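Methyltransferase (Pyrococcus horikoshii, PDB 1IXK) probably transfers a methyl group from S-adenosyl-L-methionine to carbon 5 of cytidines in RNA, most likely tRNA. Local coordinates at residues Ser88-Pro93 with Ile100-Ala105; Lys132-Ala137 with Ser164-Leu169; Tyr147-Asp152 with Gly182-Glu187. All coordinates share one frame; numbering follows the deposited sequence.

Contact 1: residues Ser88-Pro93 with Ile100-Ala105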
ATOM      1  N   SER A  88      11.199  22.379  -7.554  1.00 27.17           N
ATOM      2  CA  SER A  88      10.309  21.579  -6.712  1.00 27.08           C
ATOM      3  C   SER A  88       8.911  21.423  -7.289  1.00 25.89           C
ATOM      4  O   SER A  88       8.234  22.408  -7.577  1.00 24.87           O
ATOM      5  CB  SER A  88      10.213  22.193  -5.317  1.00 26.83           C
ATOM      6  OG  SER A  88       9.373  21.410  -4.488  1.00 29.28           O
ATOM      7  N   ILE A  89       8.482  20.172  -7.436  1.00 25.89           N
ATOM      8  CA  ILE A  89       7.167  19.876  -7.984  1.00 26.94           C
ATOM      9  C   ILE A  89       6.066  20.395  -7.065  1.00 25.76           C
ATOM     10  O   ILE A  89       4.958  20.689  -7.515  1.00 24.44           O
ATOM     11  CB  ILE A  89       6.981  18.351  -8.202  1.00 28.25           C
ATOM     12  CG1 ILE A  89       5.635  18.075  -8.872  1.00 29.97           C
ATOM     13  CG2 ILE A  89       7.066  17.613  -6.875  1.00 29.02           C
ATOM     14  CD1 ILE A  89       5.523  18.638 -10.269  1.00 30.41           C
ATOM     15  N   THR A  90       6.374  20.515  -5.778  1.00 25.87           N
ATOM     16  CA  THR A  90       5.395  21.006  -4.817  1.00 26.50           C
ATOM     17  C   THR A  90       5.267  22.533  -4.848  1.00 26.94           C
ATOM     18  O   THR A  90       4.451  23.112  -4.133  1.00 25.50           O
ATOM     19  CB  THR A  90       5.741  20.541  -3.379  1.00 27.65           C
ATOM     20  OG1 THR A  90       7.117  20.820  -3.097  1.00 28.35           O
ATOM     21  CG2 THR A  90       5.484  19.043  -3.228  1.00 26.73           C
ATOM     22  N   SER A  91       6.066  23.186  -5.685  1.00 27.24           N
ATOM     23  CA  SER A  91       6.002  24.642  -5.799  1.00 28.15           C
ATOM     24  C   SER A  91       5.196  25.033  -7.034  1.00 28.32           C
ATOM     25  O   SER A  91       4.997  26.214  -7.309  1.00 29.56           O
ATOM     26  CB  SER A  91       7.411  25.242  -5.892  1.00 28.14           C
ATOM     27  OG  SER A  91       8.134  25.050  -4.687  1.00 28.14           O
ATOM     28  N   THR A  92       4.733  24.031  -7.775  1.00 27.56           N
ATOM     29  CA  THR A  92       3.950  24.266  -8.986  1.00 26.63           C
ATOM     30  C   THR A  92       2.487  24.556  -8.678  1.00 27.30           C
ATOM     31  O   THR A  92       1.963  24.123  -7.651  1.00 26.24           O
ATOM     32  CB  THR A  92       3.972  23.043  -9.913  1.00 25.85           C
ATOM     33  OG1 THR A  92       3.358  21.934  -9.245  1.00 25.38           O
ATOM     34  CG2 THR A  92       5.398  22.678 -10.286  1.00 26.16           C
ATOM     35  N   PRO A  93       1.810  25.303  -9.567  1.00 27.09           N
ATOM     36  CA  PRO A  93       0.396  25.630  -9.369  1.00 27.29           C
ATOM     37  C   PRO A  93      -0.409  24.330  -9.405  1.00 26.26           C
ATOM     38  O   PRO A  93      -1.436  24.203  -8.739  1.00 26.76           O
ATOM     39  CB  PRO A  93       0.081  26.532 -10.562  1.00 27.37           C
ATOM     40  CG  PRO A  93       1.395  27.180 -10.857  1.00 28.24           C
ATOM     41  CD  PRO A  93       2.356  26.027 -10.727  1.00 28.88           C
ATOM     42  N   ILE A 100      -2.463  17.460  -8.688  1.00 17.28           N
ATOM     43  CA  ILE A 100      -1.637  16.276  -8.486  1.00 14.95           C
ATOM     44  C   ILE A 100      -1.430  16.061  -6.994  1.00 15.69           C
ATOM     45  O   ILE A 100      -1.570  16.991  -6.194  1.00 16.57           O
ATOM     46  CB  ILE A 100      -0.252  16.393  -9.177  1.00 14.80           C
ATOM     47  CG1 ILE A 100       0.495  17.632  -8.672  1.00 14.33           C
ATOM     48  CG2 ILE A 100      -0.425  16.447 -10.694  1.00 16.01           C
ATOM     49  CD1 ILE A 100       1.944  17.678  -9.110  1.00 14.31           C
ATOM     50  N   TYR A 101      -1.117  14.825  -6.619  1.00 15.54           N
ATOM     51  CA  TYR A 101      -0.882  14.481  -5.222  1.00 15.43           C
ATOM     52  C   TYR A 101       0.415  13.692  -5.160  1.00 15.21           C
ATOM     53  O   TYR A 101       0.625  12.776  -5.953  1.00 12.10           O
ATOM     54  CB  TYR A 101      -2.041  13.643  -4.677  1.00 17.24           C
ATOM     55  CG  TYR A 101      -1.919  13.324  -3.204  1.00 18.49           C
ATOM     56  CD1 TYR A 101      -1.222  12.199  -2.767  1.00 18.77           C
ATOM     57  CD2 TYR A 101      -2.478  14.165  -2.243  1.00 21.21           C
ATOM     58  CE1 TYR A 101      -1.083  11.920  -1.404  1.00 19.17           C
ATOM     59  CE2 TYR A 101      -2.346  13.898  -0.884  1.00 21.49           C
ATOM     60  CZ  TYR A 101      -1.648  12.775  -0.473  1.00 19.81           C
ATOM     61  OH  TYR A 101      -1.526  12.511   0.871  1.00 23.37           O
ATOM     62  N   ILE A 102       1.289  14.055  -4.225  1.00 16.89           N
ATOM     63  CA  ILE A 102       2.575  13.376  -4.089  1.00 17.47           C
ATOM     64  C   ILE A 102       2.509  12.192  -3.124  1.00 17.34           C
ATOM     65  O   ILE A 102       2.096  12.336  -1.979  1.00 14.80           O
ATOM     66  CB  ILE A 102       3.670  14.341  -3.581  1.00 20.21           C
ATOM     67  CG1 ILE A 102       3.760  15.569  -4.492  1.00 22.48           C
ATOM     68  CG2 ILE A 102       5.011  13.619  -3.532  1.00 19.85           C
ATOM     69  CD1 ILE A 102       4.210  15.259  -5.905  1.00 26.77           C
ATOM     70  N   GLN A 103       2.920  11.024  -3.601  1.00 16.92           N
ATOM     71  CA  GLN A 103       2.932   9.814  -2.792  1.00 16.90           C
ATOM     72  C   GLN A 103       3.822   8.782  -3.469  1.00 16.68           C
ATOM     73  O   GLN A 103       4.103   8.875  -4.665  1.00 15.23           O
ATOM     74  CB  GLN A 103       1.511   9.255  -2.622  1.00 19.78           C
ATOM     75  CG  GLN A 103       0.837   8.828  -3.914  1.00 21.36           C
ATOM     76  CD  GLN A 103      -0.572   8.295  -3.694  1.00 23.56           C
ATOM     77  OE1 GLN A 103      -1.405   8.347  -4.590  1.00 22.93           O
ATOM     78  NE2 GLN A 103      -0.837   7.772  -2.499  1.00 24.63           N
ATOM     79  N   GLU A 104       4.266   7.798  -2.700  1.00 17.06           N
ATOM     80  CA  GLU A 104       5.134   6.755  -3.227  1.00 16.61           C
ATOM     81  C   GLU A 104       4.411   5.915  -4.270  1.00 13.59           C
ATOM     82  O   GLU A 104       3.198   5.721  -4.194  1.00 15.38           O
ATOM     83  CB  GLU A 104       5.612   5.857  -2.088  1.00 19.59           C
ATOM     84  CG  GLU A 104       6.451   6.576  -1.050  1.00 25.68           C
ATOM     85  CD  GLU A 104       6.798   5.680   0.118  1.00 30.62           C
ATOM     86  OE1 GLU A 104       7.278   4.555  -0.124  1.00 32.22           O
ATOM     87  OE2 GLU A 104       6.591   6.100   1.277  1.00 34.12           O
ATOM     88  N   ALA A 105       5.164   5.410  -5.238  1.00 10.90           N
ATOM     89  CA  ALA A 105       4.590   4.590  -6.295  1.00 11.93           C
ATOM     90  C   ALA A 105       3.852   3.389  -5.712  1.00 11.31           C
ATOM     91  O   ALA A 105       2.725   3.095  -6.102  1.00 10.71           O
ATOM     92  CB  ALA A 105       5.684   4.115  -7.244  1.00 10.23           C
TER
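Aliphatic contacts carry the meeting of Ile89 with Ile100 and Ile102, and Ile89 serves each partner with a different branch. Its CG1 arm lies anti to the backbone N (chi1 -176°) and meets Ile100 tip to tip, with Ile89 CG1 3.7 Å from Ile100 CD1. The other branch turns to the second isoleucine, bringing Ile89 CG2 within 3.8 Å of Ile102 CD1. Thr90 adds its methyl at about a right angle to the Ile102 side chain, Thr90 CG2 being 4.1 Å from Ile102 CG1. The 100-102 strand is an outermost one of the four-stranded antiparallel sheet in the N-terminal part of the chain, consistent with the ferredoxin-like N-terminal domain of RsmF relatives. Phe47 of the neighbouring strand and Phe95 of helix 93-96 also pack on Ile100 and Ile102.

No hydrogen bond crosses between the two segments; those within 88-93 brace its 3-10 turn. Thr92 OG1 donates to Ile89 O at 2.7 Å, the hydroxyl lying 21° out of the carbonyl plane of Ile89, and the same oxygen caps helix 93-96 by accepting from Phe95 N. The hydroxyls Thr90 OG1 and Ser88 OG are hydrogen-bonded at 2.7 Å.

Contact 2: residues Lys132-Ala137 with Ser164-Leu169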
ATOM      1  N   LYS A 132      -4.075   7.427  -0.039  1.00 17.20           N
ATOM      2  CA  LYS A 132      -4.825   6.325  -0.635  1.00 15.42           C
ATOM      3  C   LYS A 132      -6.324   6.576  -0.589  1.00 14.55           C
ATOM      4  O   LYS A 132      -7.057   6.150  -1.474  1.00 15.17           O
ATOM      5  CB  LYS A 132      -4.512   5.006   0.078  1.00 18.46           C
ATOM      6  CG  LYS A 132      -3.078   4.530  -0.080  1.00 20.95           C
ATOM      7  CD  LYS A 132      -2.939   3.092   0.398  1.00 24.15           C
ATOM      8  CE  LYS A 132      -1.484   2.678   0.479  1.00 25.42           C
ATOM      9  NZ  LYS A 132      -0.752   3.551   1.428  1.00 26.22           N
ATOM     10  N   THR A 133      -6.778   7.265   0.453  1.00 13.89           N
ATOM     11  CA  THR A 133      -8.194   7.559   0.593  1.00 14.44           C
ATOM     12  C   THR A 133      -8.667   8.463  -0.543  1.00 14.27           C
ATOM     13  O   THR A 133      -9.737   8.242  -1.108  1.00 12.18           O
ATOM     14  CB  THR A 133      -8.490   8.243   1.938  1.00 13.85           C
ATOM     15  OG1 THR A 133      -7.852   7.512   2.994  1.00 16.16           O
ATOM     16  CG2 THR A 133      -9.997   8.277   2.188  1.00 14.41           C
ATOM     17  N   SER A 134      -7.869   9.475  -0.881  1.00 13.72           N
ATOM     18  CA  SER A 134      -8.236  10.385  -1.963  1.00 13.62           C
ATOM     19  C   SER A 134      -8.128   9.687  -3.325  1.00 12.91           C
ATOM     20  O   SER A 134      -8.820  10.053  -4.278  1.00 12.53           O
ATOM     21  CB  SER A 134      -7.362  11.653  -1.922  1.00 14.62           C
ATOM     22  OG  SER A 134      -5.979  11.352  -1.915  1.00 13.90           O
ATOM     23  N   TYR A 135      -7.279   8.670  -3.420  1.00 11.13           N
ATOM     24  CA  TYR A 135      -7.159   7.943  -4.680  1.00 11.78           C
ATOM     25  C   TYR A 135      -8.472   7.181  -4.873  1.00 11.67           C
ATOM     26  O   TYR A 135      -9.043   7.171  -5.969  1.00 11.16           O
ATOM     27  CB  TYR A 135      -5.968   6.970  -4.644  1.00 12.53           C
ATOM     28  CG  TYR A 135      -5.410   6.608  -6.014  1.00 12.62           C
ATOM     29  CD1 TYR A 135      -4.104   6.133  -6.147  1.00 16.24           C
ATOM     30  CD2 TYR A 135      -6.172   6.771  -7.179  1.00 13.25           C
ATOM     31  CE1 TYR A 135      -3.563   5.836  -7.401  1.00 16.16           C
ATOM     32  CE2 TYR A 135      -5.640   6.473  -8.442  1.00 14.37           C
ATOM     33  CZ  TYR A 135      -4.331   6.008  -8.542  1.00 17.57           C
ATOM     34  OH  TYR A 135      -3.780   5.720  -9.777  1.00 16.92           O
ATOM     35  N   LEU A 136      -8.959   6.555  -3.802  1.00  9.38           N
ATOM     36  CA  LEU A 136     -10.224   5.821  -3.867  1.00 10.51           C
ATOM     37  C   LEU A 136     -11.323   6.773  -4.328  1.00 12.97           C
ATOM     38  O   LEU A 136     -12.164   6.413  -5.154  1.00 11.08           O
ATOM     39  CB  LEU A 136     -10.611   5.252  -2.494  1.00  9.69           C
ATOM     40  CG  LEU A 136      -9.693   4.218  -1.842  1.00 10.99           C
ATOM     41  CD1 LEU A 136     -10.176   3.943  -0.420  1.00  9.14           C
ATOM     42  CD2 LEU A 136      -9.665   2.928  -2.667  1.00  8.00           C
ATOM     43  N   ALA A 137     -11.306   7.989  -3.792  1.00  9.74           N
ATOM     44  CA  ALA A 137     -12.303   8.989  -4.142  1.00 11.93           C
ATOM     45  C   ALA A 137     -12.333   9.340  -5.629  1.00  8.76           C
ATOM     46  O   ALA A 137     -13.412   9.437  -6.215  1.00  9.06           O
ATOM     47  CB  ALA A 137     -12.090  10.263  -3.313  1.00  9.49           C
ATOM     48  N   SER A 164     -10.083  18.754   0.766  1.00 20.54           N
ATOM     49  CA  SER A 164     -10.728  19.960   0.262  1.00 22.66           C
ATOM     50  C   SER A 164      -9.955  20.505  -0.936  1.00 21.61           C
ATOM     51  O   SER A 164     -10.546  20.878  -1.949  1.00 23.07           O
ATOM     52  CB  SER A 164     -10.807  21.020   1.362  1.00 25.42           C
ATOM     53  OG  SER A 164     -11.349  22.225   0.853  1.00 31.33           O
ATOM     54  N   ARG A 165      -8.632  20.545  -0.822  1.00 21.25           N
ATOM     55  CA  ARG A 165      -7.792  21.026  -1.910  1.00 21.17           C
ATOM     56  C   ARG A 165      -7.951  20.136  -3.145  1.00 20.02           C
ATOM     57  O   ARG A 165      -7.886  20.616  -4.280  1.00 17.34           O
ATOM     58  CB  ARG A 165      -6.317  21.063  -1.481  1.00 25.06           C
ATOM     59  CG  ARG A 165      -5.351  21.265  -2.650  1.00 30.27           C
ATOM     60  CD  ARG A 165      -3.941  21.695  -2.232  1.00 34.61           C
ATOM     61  NE  ARG A 165      -3.250  20.715  -1.396  1.00 39.15           N
ATOM     62  CZ  ARG A 165      -3.362  20.643  -0.072  1.00 40.32           C
ATOM     63  NH1 ARG A 165      -4.141  21.499   0.580  1.00 42.24           N
ATOM     64  NH2 ARG A 165      -2.701  19.712   0.602  1.00 40.24           N
ATOM     65  N   LEU A 166      -8.170  18.842  -2.920  1.00 17.29           N
ATOM     66  CA  LEU A 166      -8.330  17.884  -4.012  1.00 16.07           C
ATOM     67  C   LEU A 166      -9.748  17.831  -4.580  1.00 15.66           C
ATOM     68  O   LEU A 166      -9.985  17.187  -5.599  1.00 15.66           O
ATOM     69  CB  LEU A 166      -7.922  16.482  -3.546  1.00 16.20           C
ATOM     70  CG  LEU A 166      -6.461  16.328  -3.102  1.00 17.81           C
ATOM     71  CD1 LEU A 166      -6.237  14.943  -2.498  1.00 19.97           C
ATOM     72  CD2 LEU A 166      -5.545  16.545  -4.291  1.00 19.29           C
ATOM     73  N   GLY A 167     -10.688  18.496  -3.918  1.00 15.38           N
ATOM     74  CA  GLY A 167     -12.061  18.496  -4.395  1.00 15.84           C
ATOM     75  C   GLY A 167     -12.795  17.190  -4.126  1.00 15.27           C
ATOM     76  O   GLY A 167     -13.738  16.841  -4.834  1.00 15.74           O
ATOM     77  N   VAL A 168     -12.358  16.468  -3.098  1.00 15.73           N
ATOM     78  CA  VAL A 168     -12.976  15.198  -2.726  1.00 12.75           C
ATOM     79  C   VAL A 168     -14.236  15.467  -1.906  1.00 13.85           C
ATOM     80  O   VAL A 168     -14.183  16.144  -0.875  1.00 13.62           O
ATOM     81  CB  VAL A 168     -11.992  14.343  -1.911  1.00 13.67           C
ATOM     82  CG1 VAL A 168     -12.686  13.075  -1.412  1.00 13.10           C
ATOM     83  CG2 VAL A 168     -10.785  13.994  -2.780  1.00 10.58           C
ATOM     84  N   LEU A 169     -15.363  14.916  -2.348  1.00 10.77           N
ATOM     85  CA  LEU A 169     -16.641  15.156  -1.681  1.00 12.63           C
ATOM     86  C   LEU A 169     -17.328  13.941  -1.067  1.00 12.81           C
ATOM     87  O   LEU A 169     -18.353  14.089  -0.397  1.00 12.93           O
ATOM     88  CB  LEU A 169     -17.617  15.788  -2.683  1.00 14.34           C
ATOM     89  CG  LEU A 169     -17.148  17.045  -3.425  1.00 14.58           C
ATOM     90  CD1 LEU A 169     -18.131  17.397  -4.533  1.00 17.49           C
ATOM     91  CD2 LEU A 169     -17.013  18.186  -2.435  1.00 17.29           C
TER
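Ser134 and Ala137, one turn apart on helix 131-139, face Leu166 and Val168 at the C-terminal end of helix 153-166. The two helices are linked through strand 145-149 in the Rossmann-like fold of class I methyltransferases. Ser134 can be followed outward from the backbone. Its CB touches a leucine methyl, with Ser134 CB 3.5 Å from Leu166 CD1, and makes a looser contact of 4.2 Å with Val168 CG2, so this one carbon touches both residues on the side facing the other segment. One bond further, Ser134 OG is 3.6 Å from the same methyl, Leu166 CD1, but its polar needs are met elsewhere. With OG held between the backbone N and the carbonyl carbon (chi1 54°), the hydroxyl folds back along its own helix and donates to Gly131 O, while Arg48 NH1 donates to it. The buried oxygen is thus gripped by two groups, while its flank lies against apolar carbon.

Between Leu166 and Val168 the chain turns at Gly167, whose positive phi of 75° completes a Schellman motif; Gly167 N bonds back to Ser164 O at 3.1 Å. Asn142 then holds the chain beyond the helix, its side chain bonding Gly167 O and Leu169 N. This exit from the helix brings Val168 round to Ala137, where both of its methyls approach one carbon: Val168 CG2 is 4.0 Å from Ala137 CB, and Val168 CG1 comes tighter than usual van der Waals contact, 3.4 Å from Ala137 CB.

Contact 3: residues Tyr147-Asp152 with Gly182-Glu187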
ATOM      1  N   TYR A 147     -15.613   5.539   4.064  1.00 11.18           N
ATOM      2  CA  TYR A 147     -15.482   5.760   5.500  1.00 11.91           C
ATOM      3  C   TYR A 147     -14.009   5.571   5.858  1.00 12.71           C
ATOM      4  O   TYR A 147     -13.382   4.607   5.419  1.00 12.35           O
ATOM      5  CB  TYR A 147     -16.324   4.747   6.291  1.00 15.35           C
ATOM      6  CG  TYR A 147     -17.817   4.972   6.210  1.00 19.79           C
ATOM      7  CD1 TYR A 147     -18.571   4.455   5.158  1.00 19.17           C
ATOM      8  CD2 TYR A 147     -18.477   5.715   7.188  1.00 23.72           C
ATOM      9  CE1 TYR A 147     -19.949   4.669   5.082  1.00 23.67           C
ATOM     10  CE2 TYR A 147     -19.853   5.937   7.126  1.00 26.80           C
ATOM     11  CZ  TYR A 147     -20.583   5.409   6.071  1.00 26.69           C
ATOM     12  OH  TYR A 147     -21.945   5.608   6.022  1.00 27.66           O
ATOM     13  N   ALA A 148     -13.457   6.492   6.646  1.00 10.62           N
ATOM     14  CA  ALA A 148     -12.059   6.405   7.067  1.00 12.50           C
ATOM     15  C   ALA A 148     -11.978   6.734   8.555  1.00 12.38           C
ATOM     16  O   ALA A 148     -12.826   7.457   9.083  1.00 10.50           O
ATOM     17  CB  ALA A 148     -11.196   7.368   6.261  1.00 13.47           C
ATOM     18  N   PHE A 149     -10.956   6.199   9.220  1.00 14.01           N
ATOM     19  CA  PHE A 149     -10.772   6.386  10.658  1.00 15.68           C
ATOM     20  C   PHE A 149      -9.355   6.826  11.023  1.00 15.28           C
ATOM     21  O   PHE A 149      -8.376   6.306  10.486  1.00 18.22           O
ATOM     22  CB  PHE A 149     -11.064   5.071  11.400  1.00 16.79           C
ATOM     23  CG  PHE A 149     -12.382   4.436  11.042  1.00 17.94           C
ATOM     24  CD1 PHE A 149     -12.578   3.856   9.791  1.00 17.81           C
ATOM     25  CD2 PHE A 149     -13.420   4.398  11.967  1.00 17.79           C
ATOM     26  CE1 PHE A 149     -13.790   3.247   9.467  1.00 19.57           C
ATOM     27  CE2 PHE A 149     -14.638   3.791  11.653  1.00 20.06           C
ATOM     28  CZ  PHE A 149     -14.823   3.214  10.400  1.00 18.40           C
ATOM     29  N   ASP A 150      -9.252   7.778  11.944  1.00 15.16           N
ATOM     30  CA  ASP A 150      -7.956   8.264  12.414  1.00 15.60           C
ATOM     31  C   ASP A 150      -8.112   8.624  13.890  1.00 16.16           C
ATOM     32  O   ASP A 150      -8.983   9.414  14.244  1.00 14.48           O
ATOM     33  CB  ASP A 150      -7.523   9.507  11.636  1.00 19.24           C
ATOM     34  CG  ASP A 150      -6.033   9.813  11.795  1.00 22.10           C
ATOM     35  OD1 ASP A 150      -5.449   9.466  12.848  1.00 23.81           O
ATOM     36  OD2 ASP A 150      -5.447  10.408  10.864  1.00 23.04           O
ATOM     37  N   VAL A 151      -7.279   8.042  14.750  1.00 17.77           N
ATOM     38  CA  VAL A 151      -7.351   8.327  16.182  1.00 17.69           C
ATOM     39  C   VAL A 151      -6.695   9.665  16.523  1.00 20.13           C
ATOM     40  O   VAL A 151      -6.860  10.182  17.630  1.00 20.96           O
ATOM     41  CB  VAL A 151      -6.667   7.217  17.009  1.00 19.61           C
ATOM     42  CG1 VAL A 151      -7.346   5.873  16.739  1.00 18.60           C
ATOM     43  CG2 VAL A 151      -5.182   7.146  16.662  1.00 20.11           C
ATOM     44  N   ASP A 152      -5.959  10.220  15.566  1.00 19.18           N
ATOM     45  CA  ASP A 152      -5.254  11.491  15.752  1.00 21.07           C
ATOM     46  C   ASP A 152      -6.063  12.631  15.146  1.00 20.07           C
ATOM     47  O   ASP A 152      -6.079  12.801  13.929  1.00 20.13           O
ATOM     48  CB  ASP A 152      -3.882  11.423  15.071  1.00 22.35           C
ATOM     49  CG  ASP A 152      -3.014  12.637  15.369  1.00 26.18           C
ATOM     50  OD1 ASP A 152      -3.523  13.773  15.310  1.00 26.67           O
ATOM     51  OD2 ASP A 152      -1.812  12.453  15.649  1.00 30.12           O
ATOM     52  N   GLY A 182     -17.098  -2.190  12.889  1.00 19.36           N
ATOM     53  CA  GLY A 182     -18.300  -2.987  13.058  1.00 23.24           C
ATOM     54  C   GLY A 182     -19.446  -2.278  13.767  1.00 25.94           C
ATOM     55  O   GLY A 182     -20.609  -2.643  13.592  1.00 24.85           O
ATOM     56  N   GLU A 183     -19.133  -1.261  14.565  1.00 27.37           N
ATOM     57  CA  GLU A 183     -20.171  -0.539  15.292  1.00 30.74           C
ATOM     58  C   GLU A 183     -21.015   0.370  14.409  1.00 30.74           C
ATOM     59  O   GLU A 183     -22.024   0.913  14.854  1.00 32.20           O
ATOM     60  CB  GLU A 183     -19.549   0.264  16.438  1.00 33.83           C
ATOM     61  CG  GLU A 183     -19.087  -0.609  17.598  1.00 38.44           C
ATOM     62  CD  GLU A 183     -18.550   0.196  18.765  1.00 41.65           C
ATOM     63  OE1 GLU A 183     -17.443   0.765  18.643  1.00 43.23           O
ATOM     64  OE2 GLU A 183     -19.238   0.263  19.805  1.00 43.86           O
ATOM     65  N   LEU A 184     -20.603   0.531  13.157  1.00 30.50           N
ATOM     66  CA  LEU A 184     -21.336   1.366  12.214  1.00 31.01           C
ATOM     67  C   LEU A 184     -22.543   0.620  11.653  1.00 31.53           C
ATOM     68  O   LEU A 184     -23.466   1.231  11.112  1.00 30.83           O
ATOM     69  CB  LEU A 184     -20.431   1.783  11.054  1.00 32.82           C
ATOM     70  CG  LEU A 184     -19.341   2.842  11.253  1.00 33.91           C
ATOM     71  CD1 LEU A 184     -18.357   2.416  12.328  1.00 35.61           C
ATOM     72  CD2 LEU A 184     -18.626   3.050   9.930  1.00 34.38           C
ATOM     73  N   ASN A 185     -22.531  -0.704  11.785  1.00 31.80           N
ATOM     74  CA  ASN A 185     -23.612  -1.538  11.268  1.00 30.79           C
ATOM     75  C   ASN A 185     -23.812  -1.289   9.778  1.00 28.76           C
ATOM     76  O   ASN A 185     -24.935  -1.288   9.280  1.00 27.58           O
ATOM     77  CB  ASN A 185     -24.916  -1.264  12.023  1.00 34.93           C
ATOM     78  CG  ASN A 185     -24.957  -1.941  13.377  1.00 37.85           C
ATOM     79  OD1 ASN A 185     -25.905  -1.771  14.141  1.00 42.59           O
ATOM     80  ND2 ASN A 185     -23.928  -2.722  13.679  1.00 40.63           N
ATOM     81  N   VAL A 186     -22.708  -1.069   9.075  1.00 25.65           N
ATOM     82  CA  VAL A 186     -22.742  -0.834   7.638  1.00 23.70           C
ATOM     83  C   VAL A 186     -22.098  -2.018   6.915  1.00 21.25           C
ATOM     84  O   VAL A 186     -21.102  -2.567   7.379  1.00 19.47           O
ATOM     85  CB  VAL A 186     -21.973   0.454   7.265  1.00 23.11           C
ATOM     86  CG1 VAL A 186     -21.850   0.574   5.756  1.00 24.10           C
ATOM     87  CG2 VAL A 186     -22.696   1.669   7.827  1.00 26.22           C
ATOM     88  N   GLU A 187     -22.683  -2.415   5.789  1.00 21.66           N
ATOM     89  CA  GLU A 187     -22.155  -3.517   4.984  1.00 22.64           C
ATOM     90  C   GLU A 187     -21.382  -2.871   3.837  1.00 19.00           C
ATOM     91  O   GLU A 187     -21.920  -2.034   3.122  1.00 18.61           O
ATOM     92  CB  GLU A 187     -23.299  -4.370   4.427  1.00 26.14           C
ATOM     93  CG  GLU A 187     -24.343  -3.574   3.647  1.00 34.29           C
ATOM     94  CD  GLU A 187     -25.073  -2.555   4.508  1.00 37.94           C
ATOM     95  OE1 GLU A 187     -25.790  -2.972   5.444  1.00 41.71           O
ATOM     96  OE2 GLU A 187     -24.928  -1.340   4.254  1.00 40.78           O
TER
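Asp150 OD1, one residue beyond the Phe149 ring that packs on Leu184, is gripped by two groups. Asp152 N donates to Asp150 OD1 at 2.9 Å with an N-H...O angle of 159°, closing an Asx turn, and Arg155 NH2 forms a salt bridge with the same oxygen. The amide comes from above the carboxylate, 42° out of its plane. The turn passes into helix 153-166, where Asp152, at the N-cap, accepts from Arg155 N through OD1.

Asp150 follows strand 145-149, a parallel strand of the Rossmann-like sheet, and is a predicted S-adenosyl-L-methionine ligand; an acidic residue at the end of this second strand commonly holds the cofactor's ribose in class I methyltransferases. Further back, the alternate residues Tyr147 and Phe149 turn their rings to one face of the sheet, where the 182-184 turn of 3-10 helix lies.

Leu184, its CG anti to the carbonyl carbon (chi1 -74°), carries both methyls up to these rings, meeting Phe149 from the opposite direction. Its CD2 is shared, with Leu184 CD2 3.8 Å from Tyr147 CD2, met obliquely, and also 3.8 Å from Phe149 CZ, at the edge of that ring. The second methyl reaches the same end of the phenylalanine, Leu184 CD1 lying 4.0 Å from Phe149 CE2. With an alanine in place of Leu184, both rings would probably lose their shared methyl partner, opening a gap at the edge of Phe149. Phe174 of strand 171-174 packs on Leu184 as well. At the phenol end of the tyrosine, Val186 makes a looser contact, Val186 CG2 being 4.4 Å from Tyr147 OH.

In the fold
Contact 1 belongs to the N-terminal sheet, whereas contacts 2 and 3 lie in the Rossmann-like region. Contacts 1 and 2 have centres about 15 Å apart and touch: Tyr101 CD2 packs 3.8 Å from Leu166 CD1, and Gln103 OE1 lies 3.8 Å from Tyr135 CD1, joining the two regions. Contacts 2 and 3 alternate along the chain, with strand 145-149 between helices 131-139 and 153-166; their centres are about 17 Å apart, without touching. Each contributes a residue to the predicted S-adenosyl-L-methionine site, Lys132 from contact 2 and Asp150 from contact 3. The side chain of Phe149 is about 6 Å from that of Pro129 in this site. Contact 3 lies about 29 Å from contact 1, centre to centre.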